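Local coordinates for protein lysine-sensitive aspartokinase 3 (Escherichia coli, PDB 2J0W) that catalyses the ATP-dependent phosphorylation of L-aspartate to 4-phospho-L-aspartate, the opening step toward lysine, and is shut down allosterically by lysine itself, at residues E86-L91 with T123-E128; A160-L165 with A206-A211; I243-A248 with R269-V274. All coordinates share one frame; numbering follows the deposited sequence.

Contact 1: residues E86-L91 with T123-E128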
ATOM      1  N   GLU A  86     -55.229  11.091   0.986  1.00 76.34           N
ATOM      2  CA  GLU A  86     -55.576   9.709   1.316  1.00 76.51           C
ATOM      3  C   GLU A  86     -54.308   8.879   1.389  1.00 75.00           C
ATOM      4  O   GLU A  86     -54.038   8.181   2.374  1.00 73.24           O
ATOM      5  CB  GLU A  86     -56.449   9.097   0.224  1.00 79.62           C
ATOM      6  CG  GLU A  86     -57.936   9.298   0.385  1.00 91.04           C
ATOM      7  CD  GLU A  86     -58.720   8.665  -0.756  1.00 98.45           C
ATOM      8  OE1 GLU A  86     -58.241   7.662  -1.332  1.00 99.77           O
ATOM      9  OE2 GLU A  86     -59.822   9.160  -1.067  1.00100.88           O
ATOM     10  N   GLU A  87     -53.553   8.965   0.300  1.00 73.85           N
ATOM     11  CA  GLU A  87     -52.307   8.242   0.117  1.00 72.07           C
ATOM     12  C   GLU A  87     -51.273   8.613   1.153  1.00 65.67           C
ATOM     13  O   GLU A  87     -50.728   7.743   1.831  1.00 63.73           O
ATOM     14  CB  GLU A  87     -51.783   8.523  -1.286  1.00 79.97           C
ATOM     15  CG  GLU A  87     -52.783   8.124  -2.368  1.00 98.42           C
ATOM     16  CD  GLU A  87     -52.426   8.646  -3.753  1.00113.81           C
ATOM     17  OE1 GLU A  87     -51.365   9.288  -3.906  1.00123.62           O
ATOM     18  OE2 GLU A  87     -53.214   8.410  -4.696  1.00116.06           O
ATOM     19  N   ILE A  88     -51.000   9.907   1.274  1.00 60.25           N
ATOM     20  CA  ILE A  88     -50.032  10.360   2.253  1.00 56.84           C
ATOM     21  C   ILE A  88     -50.407   9.763   3.602  1.00 59.31           C
ATOM     22  O   ILE A  88     -49.544   9.266   4.327  1.00 61.90           O
ATOM     23  CB  ILE A  88     -50.003  11.896   2.386  1.00 49.75           C
ATOM     24  CG1 ILE A  88     -49.671  12.549   1.040  1.00 47.73           C
ATOM     25  CG2 ILE A  88     -48.959  12.299   3.419  1.00 42.97           C
ATOM     26  CD1 ILE A  88     -48.368  12.106   0.428  1.00 43.38           C
ATOM     27  N   GLU A  89     -51.696   9.804   3.929  1.00 59.03           N
ATOM     28  CA  GLU A  89     -52.188   9.267   5.193  1.00 60.17           C
ATOM     29  C   GLU A  89     -51.833   7.791   5.341  1.00 60.14           C
ATOM     30  O   GLU A  89     -51.486   7.335   6.434  1.00 59.19           O
ATOM     31  CB  GLU A  89     -53.701   9.436   5.295  1.00 68.59           C
ATOM     32  CG  GLU A  89     -54.179  10.866   5.501  1.00 74.50           C
ATOM     33  CD  GLU A  89     -53.684  11.479   6.792  1.00 84.65           C
ATOM     34  OE1 GLU A  89     -53.520  10.744   7.793  1.00 87.46           O
ATOM     35  OE2 GLU A  89     -53.477  12.709   6.808  1.00 92.60           O
ATOM     36  N   ARG A  90     -51.932   7.039   4.248  1.00 60.15           N
ATOM     37  CA  ARG A  90     -51.585   5.623   4.293  1.00 60.94           C
ATOM     38  C   ARG A  90     -50.106   5.543   4.594  1.00 58.25           C
ATOM     39  O   ARG A  90     -49.699   4.954   5.596  1.00 59.22           O
ATOM     40  CB  ARG A  90     -51.895   4.937   2.956  1.00 69.69           C
ATOM     41  CG  ARG A  90     -53.281   4.280   2.886  1.00 79.62           C
ATOM     42  CD  ARG A  90     -54.364   5.114   3.605  1.00 89.20           C
ATOM     43  NE  ARG A  90     -54.226   5.071   5.065  1.00 90.72           N
ATOM     44  CZ  ARG A  90     -54.800   5.926   5.909  1.00 82.37           C
ATOM     45  NH1 ARG A  90     -55.562   6.908   5.446  1.00 82.81           N
ATOM     46  NH2 ARG A  90     -54.607   5.802   7.216  1.00 73.57           N
ATOM     47  N   LEU A  91     -49.307   6.166   3.732  1.00 55.90           N
ATOM     48  CA  LEU A  91     -47.862   6.172   3.909  1.00 51.63           C
ATOM     49  C   LEU A  91     -47.541   6.580   5.346  1.00 49.67           C
ATOM     50  O   LEU A  91     -46.843   5.857   6.068  1.00 43.64           O
ATOM     51  CB  LEU A  91     -47.212   7.130   2.903  1.00 40.17           C
ATOM     52  CG  LEU A  91     -47.553   6.811   1.440  1.00 42.97           C
ATOM     53  CD1 LEU A  91     -46.840   7.776   0.528  1.00 47.47           C
ATOM     54  CD2 LEU A  91     -47.154   5.381   1.101  1.00 35.29           C
ATOM     55  N   THR A 123     -42.032  12.049  -4.525  1.00 50.60           N
ATOM     56  CA  THR A 123     -42.399  11.900  -5.936  1.00 53.13           C
ATOM     57  C   THR A 123     -43.907  11.983  -6.169  1.00 55.39           C
ATOM     58  O   THR A 123     -44.339  12.407  -7.234  1.00 57.19           O
ATOM     59  CB  THR A 123     -41.901  10.571  -6.549  1.00 49.39           C
ATOM     60  OG1 THR A 123     -42.357   9.475  -5.754  1.00 51.82           O
ATOM     61  CG2 THR A 123     -40.401  10.554  -6.627  1.00 40.23           C
ATOM     62  N   LEU A 124     -44.710  11.571  -5.192  1.00 56.96           N
ATOM     63  CA  LEU A 124     -46.160  11.649  -5.351  1.00 54.60           C
ATOM     64  C   LEU A 124     -46.602  13.100  -5.401  1.00 54.73           C
ATOM     65  O   LEU A 124     -47.463  13.473  -6.196  1.00 56.97           O
ATOM     66  CB  LEU A 124     -46.877  10.968  -4.197  1.00 50.46           C
ATOM     67  CG  LEU A 124     -47.028   9.460  -4.329  1.00 60.93           C
ATOM     68  CD1 LEU A 124     -47.863   8.922  -3.180  1.00 56.57           C
ATOM     69  CD2 LEU A 124     -47.689   9.150  -5.654  1.00 63.62           C
ATOM     70  N   LEU A 125     -46.009  13.920  -4.546  1.00 50.62           N
ATOM     71  CA  LEU A 125     -46.366  15.317  -4.505  1.00 51.44           C
ATOM     72  C   LEU A 125     -45.873  16.033  -5.749  1.00 54.22           C
ATOM     73  O   LEU A 125     -46.608  16.810  -6.362  1.00 58.50           O
ATOM     74  CB  LEU A 125     -45.791  15.975  -3.247  1.00 50.54           C
ATOM     75  CG  LEU A 125     -46.286  15.380  -1.920  1.00 54.02           C
ATOM     76  CD1 LEU A 125     -45.668  16.132  -0.757  1.00 47.93           C
ATOM     77  CD2 LEU A 125     -47.814  15.441  -1.852  1.00 50.91           C
ATOM     78  N   PHE A 126     -44.638  15.767  -6.144  1.00 52.93           N
ATOM     79  CA  PHE A 126     -44.112  16.443  -7.313  1.00 52.14           C
ATOM     80  C   PHE A 126     -45.029  16.265  -8.522  1.00 54.69           C
ATOM     81  O   PHE A 126     -45.307  17.240  -9.224  1.00 57.58           O
ATOM     82  CB  PHE A 126     -42.703  15.956  -7.647  1.00 46.71           C
ATOM     83  CG  PHE A 126     -41.937  16.903  -8.533  1.00 49.44           C
ATOM     84  CD1 PHE A 126     -41.503  18.130  -8.044  1.00 49.92           C
ATOM     85  CD2 PHE A 126     -41.679  16.587  -9.863  1.00 50.65           C
ATOM     86  CE1 PHE A 126     -40.825  19.029  -8.861  1.00 47.96           C
ATOM     87  CE2 PHE A 126     -41.005  17.477 -10.688  1.00 43.71           C
ATOM     88  CZ  PHE A 126     -40.578  18.700 -10.188  1.00 50.52           C
ATOM     89  N   VAL A 127     -45.512  15.046  -8.771  1.00 52.87           N
ATOM     90  CA  VAL A 127     -46.387  14.842  -9.924  1.00 54.98           C
ATOM     91  C   VAL A 127     -47.573  15.782  -9.822  1.00 58.73           C
ATOM     92  O   VAL A 127     -48.016  16.346 -10.826  1.00 59.36           O
ATOM     93  CB  VAL A 127     -46.906  13.387 -10.040  1.00 54.31           C
ATOM     94  CG1 VAL A 127     -45.743  12.433 -10.053  1.00 53.74           C
ATOM     95  CG2 VAL A 127     -47.859  13.059  -8.912  1.00 65.15           C
ATOM     96  N   GLU A 128     -48.068  15.961  -8.599  1.00 61.34           N
ATOM     97  CA  GLU A 128     -49.199  16.842  -8.353  1.00 65.96           C
ATOM     98  C   GLU A 128     -48.837  18.289  -8.637  1.00 69.67           C
ATOM     99  O   GLU A 128     -49.656  19.052  -9.151  1.00 73.61           O
ATOM    100  CB  GLU A 128     -49.687  16.700  -6.916  1.00 68.89           C
ATOM    101  CG  GLU A 128     -50.449  15.413  -6.683  1.00 79.67           C
ATOM    102  CD  GLU A 128     -51.476  15.155  -7.774  1.00 87.34           C
ATOM    103  OE1 GLU A 128     -52.391  15.990  -7.948  1.00 88.92           O
ATOM    104  OE2 GLU A 128     -51.356  14.118  -8.462  1.00 86.05           O
TER

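Contact 2: residues A160-L165 with A206-A211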
ATOM      1  N   ALA A 160     -27.813  -5.963 -15.705  1.00 53.64           N
ATOM      2  CA  ALA A 160     -28.551  -6.679 -16.745  1.00 54.99           C
ATOM      3  C   ALA A 160     -30.049  -6.561 -16.487  1.00 57.87           C
ATOM      4  O   ALA A 160     -30.804  -6.113 -17.359  1.00 56.08           O
ATOM      5  CB  ALA A 160     -28.146  -8.158 -16.779  1.00 53.19           C
ATOM      6  N   ALA A 161     -30.465  -6.956 -15.282  1.00 59.50           N
ATOM      7  CA  ALA A 161     -31.874  -6.924 -14.884  1.00 58.55           C
ATOM      8  C   ALA A 161     -32.482  -5.541 -15.082  1.00 59.60           C
ATOM      9  O   ALA A 161     -33.589  -5.398 -15.617  1.00 60.60           O
ATOM     10  CB  ALA A 161     -32.017  -7.363 -13.428  1.00 50.97           C
ATOM     11  N   LEU A 162     -31.745  -4.520 -14.661  1.00 58.90           N
ATOM     12  CA  LEU A 162     -32.196  -3.140 -14.787  1.00 56.94           C
ATOM     13  C   LEU A 162     -32.433  -2.751 -16.246  1.00 57.84           C
ATOM     14  O   LEU A 162     -33.228  -1.857 -16.534  1.00 59.85           O
ATOM     15  CB  LEU A 162     -31.155  -2.208 -14.182  1.00 53.53           C
ATOM     16  CG  LEU A 162     -31.496  -0.730 -14.148  1.00 44.91           C
ATOM     17  CD1 LEU A 162     -32.679  -0.523 -13.230  1.00 53.20           C
ATOM     18  CD2 LEU A 162     -30.307   0.058 -13.637  1.00 51.48           C
ATOM     19  N   ALA A 163     -31.740  -3.416 -17.165  1.00 57.51           N
ATOM     20  CA  ALA A 163     -31.895  -3.121 -18.579  1.00 55.74           C
ATOM     21  C   ALA A 163     -33.166  -3.738 -19.157  1.00 53.83           C
ATOM     22  O   ALA A 163     -33.952  -3.051 -19.789  1.00 55.11           O
ATOM     23  CB  ALA A 163     -30.666  -3.598 -19.349  1.00 56.96           C
ATOM     24  N   GLU A 164     -33.373  -5.029 -18.948  1.00 55.73           N
ATOM     25  CA  GLU A 164     -34.569  -5.682 -19.476  1.00 63.91           C
ATOM     26  C   GLU A 164     -35.828  -4.999 -18.939  1.00 70.20           C
ATOM     27  O   GLU A 164     -36.699  -4.573 -19.712  1.00 72.45           O
ATOM     28  CB  GLU A 164     -34.586  -7.161 -19.078  1.00 67.00           C
ATOM     29  CG  GLU A 164     -33.283  -7.873 -19.376  1.00 76.16           C
ATOM     30  CD  GLU A 164     -33.100  -9.121 -18.542  1.00 85.23           C
ATOM     31  OE1 GLU A 164     -31.950  -9.592 -18.422  1.00 85.87           O
ATOM     32  OE2 GLU A 164     -34.106  -9.635 -18.004  1.00 93.82           O
ATOM     33  N   LEU A 165     -35.917  -4.891 -17.614  1.00 69.28           N
ATOM     34  CA  LEU A 165     -37.065  -4.272 -16.965  1.00 70.09           C
ATOM     35  C   LEU A 165     -37.382  -2.860 -17.475  1.00 74.10           C
ATOM     36  O   LEU A 165     -38.492  -2.595 -17.952  1.00 75.26           O
ATOM     37  CB  LEU A 165     -36.841  -4.245 -15.455  1.00 65.41           C
ATOM     38  CG  LEU A 165     -36.744  -5.629 -14.807  1.00 64.47           C
ATOM     39  CD1 LEU A 165     -36.331  -5.500 -13.349  1.00 55.33           C
ATOM     40  CD2 LEU A 165     -38.082  -6.342 -14.926  1.00 51.54           C
ATOM     41  N   ALA A 206     -27.794   8.135 -12.609  1.00 47.25           N
ATOM     42  CA  ALA A 206     -26.828   7.650 -13.585  1.00 49.48           C
ATOM     43  C   ALA A 206     -27.240   6.269 -14.099  1.00 53.63           C
ATOM     44  O   ALA A 206     -27.133   5.990 -15.293  1.00 58.49           O
ATOM     45  CB  ALA A 206     -25.448   7.576 -12.957  1.00 48.09           C
ATOM     46  N   LEU A 207     -27.725   5.416 -13.196  1.00 53.86           N
ATOM     47  CA  LEU A 207     -28.129   4.048 -13.537  1.00 55.10           C
ATOM     48  C   LEU A 207     -29.214   3.939 -14.600  1.00 55.89           C
ATOM     49  O   LEU A 207     -29.073   3.187 -15.572  1.00 55.62           O
ATOM     50  CB  LEU A 207     -28.585   3.302 -12.273  1.00 51.34           C
ATOM     51  CG  LEU A 207     -27.507   3.085 -11.201  1.00 47.09           C
ATOM     52  CD1 LEU A 207     -28.163   2.736  -9.873  1.00 48.50           C
ATOM     53  CD2 LEU A 207     -26.536   1.997 -11.645  1.00 39.27           C
ATOM     54  N   LEU A 208     -30.300   4.677 -14.402  1.00 55.28           N
ATOM     55  CA  LEU A 208     -31.426   4.665 -15.333  1.00 56.01           C
ATOM     56  C   LEU A 208     -31.057   5.365 -16.644  1.00 55.61           C
ATOM     57  O   LEU A 208     -31.624   5.072 -17.705  1.00 50.44           O
ATOM     58  CB  LEU A 208     -32.634   5.348 -14.682  1.00 50.67           C
ATOM     59  CG  LEU A 208     -33.096   4.730 -13.358  1.00 47.50           C
ATOM     60  CD1 LEU A 208     -33.714   5.793 -12.469  1.00 41.11           C
ATOM     61  CD2 LEU A 208     -34.080   3.627 -13.638  1.00 28.68           C
ATOM     62  N   ALA A 209     -30.101   6.290 -16.556  1.00 55.90           N
ATOM     63  CA  ALA A 209     -29.628   7.027 -17.723  1.00 57.84           C
ATOM     64  C   ALA A 209     -28.919   6.032 -18.645  1.00 60.97           C
ATOM     65  O   ALA A 209     -29.157   6.011 -19.856  1.00 61.44           O
ATOM     66  CB  ALA A 209     -28.671   8.124 -17.295  1.00 46.86           C
ATOM     67  N   GLU A 210     -28.056   5.206 -18.057  1.00 58.75           N
ATOM     68  CA  GLU A 210     -27.332   4.197 -18.812  1.00 60.81           C
ATOM     69  C   GLU A 210     -28.295   3.168 -19.364  1.00 62.79           C
ATOM     70  O   GLU A 210     -28.245   2.825 -20.547  1.00 67.07           O
ATOM     71  CB  GLU A 210     -26.315   3.496 -17.923  1.00 61.58           C
ATOM     72  CG  GLU A 210     -25.894   2.136 -18.435  1.00 58.19           C
ATOM     73  CD  GLU A 210     -24.689   1.604 -17.700  1.00 70.43           C
ATOM     74  OE1 GLU A 210     -24.662   1.706 -16.453  1.00 75.83           O
ATOM     75  OE2 GLU A 210     -23.770   1.081 -18.364  1.00 74.67           O
ATOM     76  N   ALA A 211     -29.173   2.675 -18.500  1.00 61.69           N
ATOM     77  CA  ALA A 211     -30.154   1.669 -18.895  1.00 61.63           C
ATOM     78  C   ALA A 211     -31.085   2.144 -20.004  1.00 61.77           C
ATOM     79  O   ALA A 211     -31.574   1.330 -20.791  1.00 64.21           O
ATOM     80  CB  ALA A 211     -30.977   1.231 -17.686  1.00 60.32           C
TER

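Contact 3: residues I243-A248 with R269-V274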
ATOM      1  N   ILE A 243     -14.817  19.273 -16.056  1.00 63.46           N
ATOM      2  CA  ILE A 243     -13.864  18.257 -15.586  1.00 60.65           C
ATOM      3  C   ILE A 243     -14.175  16.904 -16.223  1.00 60.02           C
ATOM      4  O   ILE A 243     -15.245  16.725 -16.811  1.00 61.59           O
ATOM      5  CB  ILE A 243     -13.941  18.076 -14.058  1.00 61.88           C
ATOM      6  CG1 ILE A 243     -12.776  17.204 -13.590  1.00 64.65           C
ATOM      7  CG2 ILE A 243     -15.262  17.411 -13.675  1.00 56.32           C
ATOM      8  CD1 ILE A 243     -12.627  17.113 -12.101  1.00 61.95           C
ATOM      9  N   ALA A 244     -13.247  15.952 -16.083  1.00 57.12           N
ATOM     10  CA  ALA A 244     -13.394  14.606 -16.662  1.00 58.33           C
ATOM     11  C   ALA A 244     -13.715  13.527 -15.633  1.00 58.56           C
ATOM     12  O   ALA A 244     -13.407  13.658 -14.433  1.00 59.10           O
ATOM     13  CB  ALA A 244     -12.134  14.211 -17.432  1.00 54.02           C
ATOM     14  N   PHE A 245     -14.322  12.450 -16.135  1.00 56.40           N
ATOM     15  CA  PHE A 245     -14.739  11.296 -15.335  1.00 56.80           C
ATOM     16  C   PHE A 245     -13.813  10.842 -14.210  1.00 59.10           C
ATOM     17  O   PHE A 245     -14.153  10.984 -13.031  1.00 60.46           O
ATOM     18  CB  PHE A 245     -15.035  10.112 -16.260  1.00 49.84           C
ATOM     19  CG  PHE A 245     -16.292  10.277 -17.059  1.00 52.16           C
ATOM     20  CD1 PHE A 245     -17.401  10.922 -16.504  1.00 43.53           C
ATOM     21  CD2 PHE A 245     -16.392   9.748 -18.342  1.00 56.75           C
ATOM     22  CE1 PHE A 245     -18.580  11.030 -17.207  1.00 49.03           C
ATOM     23  CE2 PHE A 245     -17.578   9.851 -19.064  1.00 55.96           C
ATOM     24  CZ  PHE A 245     -18.676  10.493 -18.496  1.00 49.68           C
ATOM     25  N   ALA A 246     -12.651  10.296 -14.557  1.00 59.18           N
ATOM     26  CA  ALA A 246     -11.751   9.808 -13.521  1.00 61.55           C
ATOM     27  C   ALA A 246     -11.387  10.897 -12.524  1.00 59.83           C
ATOM     28  O   ALA A 246     -11.285  10.629 -11.327  1.00 61.31           O
ATOM     29  CB  ALA A 246     -10.498   9.202 -14.141  1.00 58.31           C
ATOM     30  N   GLU A 247     -11.196  12.120 -12.999  1.00 57.11           N
ATOM     31  CA  GLU A 247     -10.862  13.186 -12.067  1.00 59.30           C
ATOM     32  C   GLU A 247     -11.904  13.269 -10.975  1.00 55.34           C
ATOM     33  O   GLU A 247     -11.615  13.118  -9.796  1.00 54.31           O
ATOM     34  CB  GLU A 247     -10.805  14.536 -12.777  1.00 66.34           C
ATOM     35  CG  GLU A 247      -9.487  14.854 -13.418  1.00 72.43           C
ATOM     36  CD  GLU A 247      -9.566  16.118 -14.230  1.00 68.49           C
ATOM     37  OE1 GLU A 247     -10.048  16.053 -15.377  1.00 62.76           O
ATOM     38  OE2 GLU A 247      -9.161  17.172 -13.706  1.00 63.96           O
ATOM     39  N   ALA A 248     -13.129  13.524 -11.402  1.00 56.88           N
ATOM     40  CA  ALA A 248     -14.278  13.659 -10.514  1.00 58.33           C
ATOM     41  C   ALA A 248     -14.593  12.365  -9.788  1.00 57.43           C
ATOM     42  O   ALA A 248     -14.909  12.372  -8.597  1.00 55.21           O
ATOM     43  CB  ALA A 248     -15.480  14.089 -11.321  1.00 60.24           C
ATOM     44  N   ARG A 269     -19.122   3.906 -18.102  1.00 59.51           N
ATOM     45  CA  ARG A 269     -19.513   2.754 -18.897  1.00 62.03           C
ATOM     46  C   ARG A 269     -20.312   3.064 -20.155  1.00 66.26           C
ATOM     47  O   ARG A 269     -20.304   2.267 -21.093  1.00 68.19           O
ATOM     48  CB  ARG A 269     -20.299   1.764 -18.043  1.00 62.07           C
ATOM     49  CG  ARG A 269     -19.488   1.147 -16.923  1.00 54.39           C
ATOM     50  CD  ARG A 269     -20.075  -0.191 -16.569  1.00 63.15           C
ATOM     51  NE  ARG A 269     -21.469  -0.106 -16.139  1.00 68.03           N
ATOM     52  CZ  ARG A 269     -21.851   0.073 -14.877  1.00 63.19           C
ATOM     53  NH1 ARG A 269     -20.943   0.190 -13.910  1.00 47.53           N
ATOM     54  NH2 ARG A 269     -23.143   0.112 -14.581  1.00 52.86           N
ATOM     55  N   SER A 270     -21.003   4.205 -20.181  1.00 69.25           N
ATOM     56  CA  SER A 270     -21.804   4.586 -21.347  1.00 71.43           C
ATOM     57  C   SER A 270     -21.536   5.993 -21.878  1.00 72.15           C
ATOM     58  O   SER A 270     -22.273   6.501 -22.732  1.00 73.17           O
ATOM     59  CB  SER A 270     -23.294   4.431 -21.041  1.00 78.23           C
ATOM     60  OG  SER A 270     -23.671   3.063 -21.074  1.00 92.30           O
ATOM     61  N   ASP A 271     -20.482   6.619 -21.374  1.00 72.62           N
ATOM     62  CA  ASP A 271     -20.092   7.953 -21.814  1.00 74.19           C
ATOM     63  C   ASP A 271     -21.243   8.959 -21.752  1.00 72.77           C
ATOM     64  O   ASP A 271     -21.451   9.742 -22.685  1.00 74.13           O
ATOM     65  CB  ASP A 271     -19.530   7.868 -23.238  1.00 81.43           C
ATOM     66  CG  ASP A 271     -18.635   9.040 -23.585  1.00 93.63           C
ATOM     67  OD1 ASP A 271     -19.099   9.966 -24.286  1.00101.06           O
ATOM     68  OD2 ASP A 271     -17.464   9.040 -23.144  1.00 97.51           O
ATOM     69  N   ILE A 272     -21.989   8.938 -20.647  1.00 68.19           N
ATOM     70  CA  ILE A 272     -23.111   9.857 -20.465  1.00 63.78           C
ATOM     71  C   ILE A 272     -22.692  11.027 -19.589  1.00 64.37           C
ATOM     72  O   ILE A 272     -22.697  10.955 -18.358  1.00 63.53           O
ATOM     73  CB  ILE A 272     -24.320   9.149 -19.835  1.00 62.63           C
ATOM     74  CG1 ILE A 272     -24.808   8.016 -20.758  1.00 64.45           C
ATOM     75  CG2 ILE A 272     -25.445  10.156 -19.608  1.00 61.06           C
ATOM     76  CD1 ILE A 272     -25.967   7.186 -20.200  1.00 56.80           C
ATOM     77  N   PRO A 273     -22.326  12.143 -20.225  1.00 63.55           N
ATOM     78  CA  PRO A 273     -21.896  13.331 -19.482  1.00 59.03           C
ATOM     79  C   PRO A 273     -22.918  13.689 -18.403  1.00 54.38           C
ATOM     80  O   PRO A 273     -24.110  13.450 -18.572  1.00 50.98           O
ATOM     81  CB  PRO A 273     -21.767  14.390 -20.578  1.00 57.04           C
ATOM     82  CG  PRO A 273     -22.823  13.991 -21.544  1.00 59.76           C
ATOM     83  CD  PRO A 273     -22.655  12.488 -21.619  1.00 61.34           C
ATOM     84  N   VAL A 274     -22.438  14.269 -17.306  1.00 54.29           N
ATOM     85  CA  VAL A 274     -23.281  14.634 -16.169  1.00 50.98           C
ATOM     86  C   VAL A 274     -23.117  16.109 -15.833  1.00 50.30           C
ATOM     87  O   VAL A 274     -21.995  16.602 -15.732  1.00 52.58           O
ATOM     88  CB  VAL A 274     -22.889  13.771 -14.917  1.00 51.33           C
ATOM     89  CG1 VAL A 274     -23.600  14.265 -13.670  1.00 46.80           C
ATOM     90  CG2 VAL A 274     -23.231  12.305 -15.163  1.00 50.86           C
TER

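Contact 1: residues E86-L91 with T123-E128
Leu124 pushes its CD1 methyl into the angle between Glu87 and Leu91, which stand one helical turn apart on the facing helix. CD1 of Leu124 lies 4.0 Å from Leu91 CD1, the two branched chains slanting past each other. Deeper in, Ile88 and Leu125 meet almost at a right angle, Ile88 CD1 lying 4.1 Å from Leu125 CD2. With its CG1 arm beside the backbone N (chi1 -59°), Ile88 can send CD1 across although its CB does not face the partner helix. Met20, Gln71 and Ile74 pack on Leu125, and Met121 on Ile88 and Leu91; branched aliphatic residues suit the buried positions of Ile88 and Leu125. The two segments run antiparallel at 170°, their axes 11.5 Å apart, as successive helices 82-102 and 108-131 of the amino acid kinase domain; the second also carries Glu119, a substrate-binding residue. At the partly exposed edge a polar oxygen, not another methyl, meets the leucine: the extended chain of Glu87 brings OE1 obliquely to 3.6 Å from Leu124 CD1, and its carboxylate probably keeps some access to solvent. Glu128 OE2, 6.6 Å from Glu87 OE1 and not in contact, would probably raise the cost of burying either acid.

Contact 2: residues A160-L165 with A206-A211
The carbonyl oxygen of Ala160 is gripped by two backbone N-H groups, those of Ala163 (N to O 2.9 Å) and Glu164 (N to O 3.2 Å), in the very turn from which Leu162 reaches over to Leu207, Leu208 and Ala211. One bond spans three residues and the other four, consistent with a locally tightened turn, and the contact itself is carried almost wholly by one leucine. The CB of Leu162 already points toward the other helix, and CG, anti to the backbone N (chi1 -176°), carries the branches on across, offering a different atom to each partner. Its CD2 methyl rests 3.9 Å from Leu207 CB, the two side chains crossing at about a right angle, and the same CD2 of Leu162 lies equally close to Leu207 O, whose polar need is already met by the N-H of Ala211. The other branch, CD1, approaches Leu208 CD2 more loosely at 4.4 Å. Nearer the stem, Leu162 CG lies 4.1 Å from Ala211 CB, and that methyl also faces Leu162 O. Alanine suits this last place because its single methyl lets the leucine's stem come close to the helix backbone. The segment axes cross at -61° and pass 9.6 Å apart. Val145 covers Leu162 from a loop, Pro266 backs Leu207, and Leu208 packs on Leu35 and Val37 of strand 33-38. Helix 200-211 begins within the substrate-binding run Arg198-Ser201, and its buried packing against helix 159-176 belongs to the helical layer that covers the central, largely parallel sheet of the amino acid kinase fold.

Contact 3: residues I243-A248 with R269-V274
Phe245 touches Asp271, Ile272 and Pro273 with the far edge of its ring. From CB, the first torsion (chi1 -72°) sets CG beside the backbone N, and the ring runs on from there toward the end of helix 264-270. On one flank CE2 arrives 4.2 Å from both OD2 and CA of Asp271; ring and carboxylate stand at 90° to each other, and the oxygen lies near the ring plane, off its edge. At the tip, CZ comes 4.0 Å from Ile272 O and 4.4 Å from Pro273 N, again in edge-on fashion. The slightly positive C-H rim is thus turned to oxygen atoms, an arrangement that is probably mildly favourable though weak. Trimmed to an alanine here, the residue would probably leave Ala267, Val268 and Val289 without the ring that packs on them and open a gap beside the Asp271-Pro273 turn. Asp271, the first residue to leave helical geometry, takes a positive phi at an exposed site where its charge can meet water. Proline suits the extended backbone that follows, leading into strand 274-278. At the other end of the contact, Ala244 is the N-cap of the helix begun by Phe245, and its N-H bonds to Glu247 OE1 (N to O 3.3 Å, 149° at the hydrogen), from above the carboxylate plane. This is one half of a capping box; alanine has no hydroxyl to return the other. The second oxygen of Glu247 pairs with Arg300. Phe245 therefore sits where strand 239-244 gives way to helix 245-253, its ring between helix 264-270 and strand 287-290, with strand 274-278 starting just beyond its tip.

All three contacts lie in the amino acid kinase domain, but each joins different elements. Contact 2 is the buried one, close to the sheet and apolar in its side chains; contact 1 joins helices farther from the chain centre and trades leucine packing for an acidic, partly exposed margin. Contact 3, also partly buried, replaces aliphatic branches by a ring edge set against backbone and carboxylate oxygens at a strand-to-helix junction. Contacts 2 and 3 are neighbours: Glu210 OE1 forms a salt bridge of 2.9 Å with Arg269 NH2, and Ile272 CD1 packs on the end of helix 200-211. Contact 1 stands apart, its centre 26 Å from that of contact 2.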